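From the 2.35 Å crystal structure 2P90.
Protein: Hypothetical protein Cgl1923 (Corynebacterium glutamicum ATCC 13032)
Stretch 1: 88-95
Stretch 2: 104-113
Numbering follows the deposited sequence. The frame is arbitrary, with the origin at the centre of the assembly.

Stretch 1 (88-95) ELNLGLHV
Stretch 2, residues 104-113: FLMLSGPEPD

Residues 92-95 run antiparallel to residues 104-108 as neighbouring strand segments, their axes 160° apart and 4.6 Å at closest approach. Both are extended, with phi -93 to -142° and psi 111 to 170°. The register pairs Gly92 with Ser108, Leu93 with Leu107, His94 with Met106 and Val95 with Leu105.

Four backbone hydrogen bonds fix this register. Gly92 N donates to Ser108 O (3.1 Å), and Ser108 N returns a bond to Gly92 O (3.1 Å). His94 N donates to Met106 O (2.7 Å), and Met106 N to His94 O (2.9 Å). Residues of the non-hydrogen-bonded pairs add CA-H...O contacts to neighbouring carbonyls: Leu93 CA to Met106 O (3.2 Å) and Leu105 CA to His94 O (3.3 Å).

Leu93, Val95, Leu105 and Leu107 share one apolar face. These hydrocarbon side chains have no polar group to bond and pack by van der Waals contact. Leu93 and Leu107 are both tp; Leu93 CD1 lies 4.1 Å from Leu107 CB. Val95 is p; its CB lies 4.2 Å from Leu105 CD1. His94 (m) and Met106 (tt) start on the other face.

At the Leu91 end of the pairing, Leu91 is tp; its CD2 lies 3.9 Å from Pro112 CG, and its CB 4.2 Å from Pro110 CD. Gly109, at 135/-165°, has no side chain; a CB would clash with Asn90 O and Leu91 CA.

One water donates to Ser108 O (3.0 Å) and accepts a weak bond from Asn90 ND2 (2.8 Å).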

ATOM      1  N   GLU B  88      -6.410 -16.641  -8.466  1.00 47.86           N
ATOM      2  CA  GLU B  88      -5.205 -16.326  -9.243  1.00 49.58           C
ATOM      3  C   GLU B  88      -5.042 -14.843  -9.572  1.00 47.22           C
ATOM      4  O   GLU B  88      -3.950 -14.410  -9.915  1.00 46.58           O
ATOM      5  CB  GLU B  88      -5.176 -17.138 -10.540  1.00 49.50           C
ATOM      6  CG  GLU B  88      -4.487 -18.474 -10.411  1.00 54.39           C
ATOM      7  CD  GLU B  88      -4.366 -19.202 -11.742  1.00 56.47           C
ATOM      8  OE1 GLU B  88      -4.080 -18.530 -12.778  1.00 64.32           O
ATOM      9  OE2 GLU B  88      -4.556 -20.454 -11.747  1.00 64.74           O
ATOM     10  N   LEU B  89      -6.130 -14.081  -9.462  1.00 46.03           N
ATOM     11  CA  LEU B  89      -6.152 -12.643  -9.769  1.00 45.43           C
ATOM     12  C   LEU B  89      -5.595 -12.367 -11.160  1.00 43.81           C
ATOM     13  O   LEU B  89      -4.799 -11.460 -11.334  1.00 42.35           O
ATOM     14  CB  LEU B  89      -5.387 -11.800  -8.720  1.00 44.73           C
ATOM     15  CG  LEU B  89      -6.011 -11.092  -7.518  1.00 48.21           C
ATOM     16  CD1 LEU B  89      -5.220  -9.812  -7.187  1.00 52.39           C
ATOM     17  CD2 LEU B  89      -7.465 -10.722  -7.627  1.00 47.56           C
ATOM     18  N   ASN B  90      -6.011 -13.174 -12.135  1.00 44.21           N
ATOM     19  CA  ASN B  90      -5.514 -13.049 -13.506  1.00 44.15           C
ATOM     20  C   ASN B  90      -5.898 -11.719 -14.116  1.00 42.75           C
ATOM     21  O   ASN B  90      -7.052 -11.341 -14.109  1.00 42.24           O
ATOM     22  CB  ASN B  90      -5.989 -14.200 -14.397  1.00 45.46           C
ATOM     23  CG  ASN B  90      -5.520 -14.048 -15.871  1.00 50.30           C
ATOM     24  OD1 ASN B  90      -4.319 -14.222 -16.213  1.00 52.74           O
ATOM     25  ND2 ASN B  90      -6.479 -13.730 -16.751  1.00 55.23           N
ATOM     26  N   LEU B  91      -4.883 -10.985 -14.556  1.00 42.24           N
ATOM     27  CA  LEU B  91      -5.033  -9.820 -15.388  1.00 41.44           C
ATOM     28  C   LEU B  91      -4.683 -10.376 -16.764  1.00 41.39           C
ATOM     29  O   LEU B  91      -3.527 -10.678 -17.040  1.00 41.44           O
ATOM     30  CB  LEU B  91      -4.048  -8.713 -14.958  1.00 41.63           C
ATOM     31  CG  LEU B  91      -3.958  -7.392 -15.753  1.00 40.64           C
ATOM     32  CD1 LEU B  91      -5.263  -6.606 -15.679  1.00 38.46           C
ATOM     33  CD2 LEU B  91      -2.861  -6.550 -15.237  1.00 40.36           C
ATOM     34  N   GLY B  92      -5.687 -10.569 -17.607  1.00 41.00           N
ATOM     35  CA  GLY B  92      -5.460 -11.183 -18.887  1.00 40.49           C
ATOM     36  C   GLY B  92      -6.115 -10.423 -20.004  1.00 40.81           C
ATOM     37  O   GLY B  92      -7.050  -9.657 -19.784  1.00 41.06           O
ATOM     38  N   LEU B  93      -5.587 -10.637 -21.208  1.00 41.16           N
ATOM     39  CA  LEU B  93      -6.179 -10.176 -22.446  1.00 40.85           C
ATOM     40  C   LEU B  93      -6.861 -11.366 -23.101  1.00 41.25           C
ATOM     41  O   LEU B  93      -6.246 -12.442 -23.282  1.00 40.26           O
ATOM     42  CB  LEU B  93      -5.095  -9.611 -23.368  1.00 40.97           C
ATOM     43  CG  LEU B  93      -5.558  -9.020 -24.703  1.00 40.79           C
ATOM     44  CD1 LEU B  93      -6.501  -7.862 -24.445  1.00 40.81           C
ATOM     45  CD2 LEU B  93      -4.357  -8.537 -25.503  1.00 40.03           C
ATOM     46  N   HIS B  94      -8.141 -11.182 -23.420  1.00 41.40           N
ATOM     47  CA  HIS B  94      -8.951 -12.261 -24.030  1.00 41.51           C
ATOM     48  C   HIS B  94      -9.502 -11.848 -25.361  1.00 41.59           C
ATOM     49  O   HIS B  94      -9.754 -10.649 -25.584  1.00 40.64           O
ATOM     50  CB  HIS B  94     -10.156 -12.636 -23.177  1.00 41.53           C
ATOM     51  CG  HIS B  94      -9.793 -13.159 -21.829  1.00 42.98           C
ATOM     52  ND1 HIS B  94      -9.610 -12.333 -20.736  1.00 44.29           N
ATOM     53  CD2 HIS B  94      -9.575 -14.422 -21.396  1.00 42.22           C
ATOM     54  CE1 HIS B  94      -9.292 -13.067 -19.687  1.00 43.70           C
ATOM     55  NE2 HIS B  94      -9.262 -14.336 -20.062  1.00 43.88           N
ATOM     56  N   VAL B  95      -9.668 -12.849 -26.243  1.00 41.88           N
ATOM     57  CA  VAL B  95     -10.541 -12.694 -27.411  1.00 42.08           C
ATOM     58  C   VAL B  95     -11.918 -13.214 -27.001  1.00 43.02           C
ATOM     59  O   VAL B  95     -12.046 -14.337 -26.509  1.00 42.82           O
ATOM     60  CB  VAL B  95      -9.998 -13.358 -28.736  1.00 41.63           C
ATOM     61  CG1 VAL B  95      -9.584 -14.804 -28.558  1.00 38.17           C
ATOM     62  CG2 VAL B  95     -11.046 -13.191 -29.899  1.00 41.24           C
ATOM     63  N   PHE B 104     -14.190  -9.506 -30.168  1.00 45.18           N
ATOM     64  CA  PHE B 104     -13.611  -8.317 -29.568  1.00 44.53           C
ATOM     65  C   PHE B 104     -12.604  -8.705 -28.488  1.00 44.37           C
ATOM     66  O   PHE B 104     -12.494  -9.875 -28.069  1.00 44.62           O
ATOM     67  CB  PHE B 104     -14.674  -7.356 -29.017  1.00 44.44           C
ATOM     68  CG  PHE B 104     -15.503  -7.927 -27.898  1.00 44.31           C
ATOM     69  CD1 PHE B 104     -15.243  -7.571 -26.574  1.00 43.05           C
ATOM     70  CD2 PHE B 104     -16.557  -8.811 -28.173  1.00 43.99           C
ATOM     71  CE1 PHE B 104     -16.033  -8.074 -25.532  1.00 44.84           C
ATOM     72  CE2 PHE B 104     -17.353  -9.331 -27.157  1.00 43.13           C
ATOM     73  CZ  PHE B 104     -17.091  -8.968 -25.823  1.00 45.65           C
ATOM     74  N   LEU B 105     -11.873  -7.697 -28.036  1.00 43.92           N
ATOM     75  CA  LEU B 105     -10.814  -7.895 -27.069  1.00 43.34           C
ATOM     76  C   LEU B 105     -11.174  -7.314 -25.703  1.00 42.71           C
ATOM     77  O   LEU B 105     -11.744  -6.220 -25.575  1.00 42.44           O
ATOM     78  CB  LEU B 105      -9.524  -7.287 -27.606  1.00 42.20           C
ATOM     79  CG  LEU B 105      -8.562  -8.233 -28.272  1.00 43.62           C
ATOM     80  CD1 LEU B 105      -9.194  -9.255 -29.187  1.00 43.88           C
ATOM     81  CD2 LEU B 105      -7.426  -7.451 -28.977  1.00 44.20           C
ATOM     82  N   MET B 106     -10.812  -8.056 -24.681  1.00 41.97           N
ATOM     83  CA  MET B 106     -11.014  -7.605 -23.332  1.00 41.79           C
ATOM     84  C   MET B 106      -9.729  -7.753 -22.470  1.00 40.92           C
ATOM     85  O   MET B 106      -9.097  -8.818 -22.404  1.00 40.49           O
ATOM     86  CB  MET B 106     -12.224  -8.336 -22.724  1.00 41.28           C
ATOM     87  CG  MET B 106     -12.529  -7.898 -21.307  1.00 43.73           C
ATOM     88  SD  MET B 106     -14.222  -8.250 -20.775  1.00 41.39           S
ATOM     89  CE  MET B 106     -14.725  -6.582 -20.626  1.00 44.10           C
ATOM     90  N   LEU B 107      -9.344  -6.647 -21.852  1.00 40.44           N
ATOM     91  CA  LEU B 107      -8.319  -6.649 -20.834  1.00 39.36           C
ATOM     92  C   LEU B 107      -9.015  -6.434 -19.494  1.00 38.88           C
ATOM     93  O   LEU B 107      -9.573  -5.372 -19.219  1.00 37.72           O
ATOM     94  CB  LEU B 107      -7.264  -5.568 -21.078  1.00 39.63           C
ATOM     95  CG  LEU B 107      -6.183  -5.442 -20.004  1.00 38.66           C
ATOM     96  CD1 LEU B 107      -5.266  -6.670 -20.024  1.00 37.01           C
ATOM     97  CD2 LEU B 107      -5.391  -4.145 -20.219  1.00 38.62           C
ATOM     98  N   SER B 108      -9.002  -7.480 -18.679  1.00 38.30           N
ATOM     99  CA  SER B 108      -9.684  -7.389 -17.433  1.00 38.97           C
ATOM    100  C   SER B 108      -8.903  -8.091 -16.335  1.00 37.88           C
ATOM    101  O   SER B 108      -8.105  -8.954 -16.595  1.00 38.22           O
ATOM    102  CB  SER B 108     -11.094  -7.946 -17.572  1.00 38.59           C
ATOM    103  OG  SER B 108     -11.067  -9.342 -17.794  1.00 41.24           O
ATOM    104  N   GLY B 109      -9.189  -7.716 -15.109  1.00 37.45           N
ATOM    105  CA  GLY B 109      -8.527  -8.277 -13.931  1.00 37.47           C
ATOM    106  C   GLY B 109      -8.184  -7.082 -13.063  1.00 36.74           C
ATOM    107  O   GLY B 109      -8.726  -6.013 -13.296  1.00 36.62           O
ATOM    108  N   PRO B 110      -7.299  -7.255 -12.057  1.00 37.09           N
ATOM    109  CA  PRO B 110      -6.989  -6.136 -11.140  1.00 37.15           C
ATOM    110  C   PRO B 110      -6.223  -4.978 -11.790  1.00 36.62           C
ATOM    111  O   PRO B 110      -5.271  -5.231 -12.567  1.00 35.99           O
ATOM    112  CB  PRO B 110      -6.073  -6.803 -10.114  1.00 37.95           C
ATOM    113  CG  PRO B 110      -5.447  -7.966 -10.877  1.00 37.25           C
ATOM    114  CD  PRO B 110      -6.576  -8.485 -11.667  1.00 36.40           C
ATOM    115  N   GLU B 111      -6.608  -3.737 -11.475  1.00 34.87           N
ATOM    116  CA  GLU B 111      -5.756  -2.595 -11.823  1.00 34.87           C
ATOM    117  C   GLU B 111      -4.379  -2.854 -11.185  1.00 36.19           C
ATOM    118  O   GLU B 111      -4.326  -3.093  -9.988  1.00 36.23           O
ATOM    119  CB  GLU B 111      -6.332  -1.286 -11.253  1.00 34.47           C
ATOM    120  CG  GLU B 111      -5.369  -0.115 -11.337  1.00 33.52           C
ATOM    121  CD  GLU B 111      -5.887   1.176 -10.735  1.00 35.02           C
ATOM    122  OE1 GLU B 111      -6.418   1.169  -9.590  1.00 32.37           O
ATOM    123  OE2 GLU B 111      -5.736   2.221 -11.419  1.00 35.51           O
ATOM    124  N   PRO B 112      -3.261  -2.812 -11.955  1.00 36.39           N
ATOM    125  CA  PRO B 112      -1.923  -2.964 -11.288  1.00 36.05           C
ATOM    126  C   PRO B 112      -1.654  -1.968 -10.164  1.00 36.00           C
ATOM    127  O   PRO B 112      -2.026  -0.794 -10.297  1.00 37.03           O
ATOM    128  CB  PRO B 112      -0.933  -2.702 -12.434  1.00 35.51           C
ATOM    129  CG  PRO B 112      -1.709  -3.183 -13.673  1.00 37.06           C
ATOM    130  CD  PRO B 112      -3.140  -2.706 -13.426  1.00 36.40           C
ATOM    131  N   ASP B 113      -1.011  -2.414  -9.080  1.00 35.85           N
ATOM    132  CA  ASP B 113      -0.514  -1.481  -8.054  1.00 35.82           C
ATOM    133  C   ASP B 113       0.791  -0.799  -8.552  1.00 35.96           C
ATOM    134  O   ASP B 113       1.072   0.347  -8.204  1.00 35.99           O
ATOM    135  CB  ASP B 113      -0.201  -2.196  -6.737  1.00 34.72           C
ATOM    136  CG  ASP B 113      -1.389  -2.831  -6.097  1.00 36.45           C
ATOM    137  OD1 ASP B 113      -2.184  -2.124  -5.406  1.00 39.47           O
ATOM    138  OD2 ASP B 113      -1.504  -4.074  -6.203  1.00 38.06           O
TER
HETATM  139  O   HOH W   1      -8.640 -11.946 -16.743  1.00 42.86           O